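Local coordinates for endoglucanase (PDB 1DYS), which hydrolyses internal beta-1,4-glucosidic linkages of cellulose as a family 6 glycoside hydrolase, contributing to the recycling of plant biomass, at residues Q67-A72 / E77-G82. Residues are numbered along the deposited sequence; the frame is centred on the assembly and turned at random.
Sequences QNARAA and ENPIVG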
loop_
_atom_site.group_PDB
_atom_site.type_symbol
_atom_site.label_atom_id
_atom_site.label_comp_id
_atom_site.label_asym_id
_atom_site.label_seq_id
_atom_site.Cartn_x
_atom_site.Cartn_y
_atom_site.Cartn_z
ATOM N N GLN A 67 -22.991 -10.842 -2.265
ATOM C CA GLN A 67 -23.924 -10.994 -1.150
ATOM C C GLN A 67 -24.881 -9.823 -1.131
ATOM O O GLN A 67 -26.113 -9.893 -1.090
ATOM C CB GLN A 67 -23.192 -11.129 0.193
ATOM C CG GLN A 67 -24.171 -10.923 1.354
ATOM C CD GLN A 67 -23.598 -11.292 2.708
ATOM O OE1 GLN A 67 -22.727 -12.150 2.824
ATOM N NE2 GLN A 67 -24.091 -10.653 3.760
ATOM N N ASN A 68 -24.292 -8.607 -1.195
ATOM C CA ASN A 68 -25.074 -7.390 -1.239
ATOM C C ASN A 68 -25.995 -7.323 -2.449
ATOM O O ASN A 68 -27.124 -6.863 -2.325
ATOM C CB ASN A 68 -24.141 -6.166 -1.204
ATOM C CG ASN A 68 -23.378 -6.038 0.091
ATOM O OD1 ASN A 68 -23.790 -6.558 1.131
ATOM N ND2 ASN A 68 -22.279 -5.276 0.073
ATOM N N ALA A 69 -25.542 -7.761 -3.624
ATOM C CA ALA A 69 -26.336 -7.750 -4.832
ATOM C C ALA A 69 -27.551 -8.690 -4.636
ATOM O O ALA A 69 -28.662 -8.280 -4.917
ATOM C CB ALA A 69 -25.595 -8.143 -6.097
ATOM N N ARG A 70 -27.309 -9.873 -4.083
ATOM C CA ARG A 70 -28.400 -10.823 -3.862
ATOM C C ARG A 70 -29.384 -10.348 -2.803
ATOM O O ARG A 70 -30.589 -10.614 -2.933
ATOM C CB ARG A 70 -27.834 -12.194 -3.488
ATOM C CG ARG A 70 -27.022 -12.808 -4.617
ATOM C CD ARG A 70 -26.481 -14.198 -4.280
ATOM N NE ARG A 70 -26.063 -14.822 -5.550
ATOM C CZ ARG A 70 -25.026 -15.638 -5.644
ATOM N NH1 ARG A 70 -24.363 -15.972 -4.551
ATOM N NH2 ARG A 70 -24.720 -16.118 -6.860
ATOM N N ALA A 71 -28.949 -9.593 -1.798
ATOM C CA ALA A 71 -29.841 -9.036 -0.792
ATOM C C ALA A 71 -30.693 -7.907 -1.370
ATOM O O ALA A 71 -31.866 -7.711 -1.018
ATOM C CB ALA A 71 -29.055 -8.507 0.407
ATOM N N ALA A 72 -30.116 -7.137 -2.285
ATOM C CA ALA A 72 -30.803 -6.027 -2.922
ATOM C C ALA A 72 -31.928 -6.574 -3.794
ATOM O O ALA A 72 -33.072 -6.151 -3.775
ATOM C CB ALA A 72 -29.840 -5.175 -3.742
ATOM N N GLU A 77 -35.100 -4.946 -5.684
ATOM C CA GLU A 77 -34.262 -4.091 -6.530
ATOM C C GLU A 77 -33.695 -4.858 -7.711
ATOM O O GLU A 77 -33.759 -6.085 -7.822
ATOM C CB GLU A 77 -33.144 -3.507 -5.666
ATOM C CG GLU A 77 -33.665 -2.823 -4.401
ATOM C CD GLU A 77 -32.560 -2.147 -3.617
ATOM O OE1 GLU A 77 -31.399 -2.136 -4.069
ATOM O OE2 GLU A 77 -32.882 -1.634 -2.529
ATOM N N ASN A 78 -33.087 -4.122 -8.628
ATOM C CA ASN A 78 -32.468 -4.620 -9.842
ATOM C C ASN A 78 -31.072 -3.986 -10.017
ATOM O O ASN A 78 -30.892 -3.005 -10.750
ATOM C CB ASN A 78 -33.291 -4.218 -11.070
ATOM C CG ASN A 78 -33.745 -5.479 -11.776
ATOM O OD1 ASN A 78 -34.805 -5.983 -11.412
ATOM N ND2 ASN A 78 -32.935 -5.969 -12.704
ATOM N N PRO A 79 -30.153 -4.577 -9.302
ATOM C CA PRO A 79 -28.806 -4.047 -9.193
ATOM C C PRO A 79 -27.899 -4.426 -10.334
ATOM O O PRO A 79 -28.111 -5.394 -11.071
ATOM C CB PRO A 79 -28.243 -4.616 -7.863
ATOM C CG PRO A 79 -29.045 -5.874 -7.677
ATOM C CD PRO A 79 -30.345 -5.722 -8.418
ATOM N N ILE A 80 -26.858 -3.598 -10.448
ATOM C CA ILE A 80 -25.725 -3.998 -11.296
ATOM C C ILE A 80 -24.516 -3.700 -10.405
ATOM O O ILE A 80 -24.464 -2.631 -9.807
ATOM C CB ILE A 80 -25.683 -3.386 -12.673
ATOM C CG1 ILE A 80 -24.439 -3.888 -13.426
ATOM C CG2 ILE A 80 -25.758 -1.855 -12.590
ATOM C CD1 ILE A 80 -24.427 -3.561 -14.908
ATOM N N VAL A 81 -23.660 -4.700 -10.241
ATOM C CA VAL A 81 -22.481 -4.514 -9.382
ATOM C C VAL A 81 -21.270 -3.971 -10.133
ATOM O O VAL A 81 -20.931 -4.566 -11.145
ATOM C CB VAL A 81 -22.088 -5.919 -8.849
ATOM C CG1 VAL A 81 -20.792 -5.863 -8.040
ATOM C CG2 VAL A 81 -23.232 -6.483 -8.023
ATOM N N GLY A 82 -20.656 -2.886 -9.668
ATOM C CA GLY A 82 -19.449 -2.392 -10.356
ATOM C C GLY A 82 -18.241 -2.965 -9.596
ATOM O O GLY A 82 -18.156 -2.804 -8.378
#
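Ala69 and Ala72, one turn apart on helix 60-74, face strand 79-85, where Ala69 meets both Val81 and Pro79 and Ala72 meets Pro79; the side chains of both strand residues face the helix. The apolar packing is tightest where CB of Ala69 presses on CG2 of Val81 at 3.5 Å, closer than carbon atoms usually approach. A chi1 of 175° puts CG1 of Val81 anti to the backbone N and CG2 beside it, the branch that meets Ala69. Nearer the turn, CG of the Pro79 ring lies 4.1 Å from CB of Ala72 and 3.7 Å from the carbonyl O of Ala69. The small alanine side chains are consistent with the close approach of helix and strand: the axes of segments 67-72 and 79-82 come within 8.7 Å and run nearly antiparallel (168°).

A single hydrogen bond joins the two backbones: N of Glu77 donates to O of Ala72 over 3.0 Å, from a position tilted out of the carbonyl plane. It ties the last turn of the helix to the residues leading into the strand. The side chain of Glu77 then folds back over Ala72. With CG anti to its carbonyl carbon (chi1 -52°) and the chain extended beyond, CB and CG pass beside O of Ala72 and OE1 comes to 3.4 Å from CB of Ala72. The other carboxylate oxygen, OE2, forms a salt bridge with Arg75 in the intervening turn.

The contact is the second half of a beta-alpha-beta unit, strand 51-53, helix 60-74, strand 79-85, in the distorted barrel of parallel strands characteristic of this family. Val81 also touches Ala65 of the same helix, and its backbone pairs with Gln131 and Ala133 on the side of strand 132-136, while Ile80 bonds to Thr10 and Leu12 by strand 10-11.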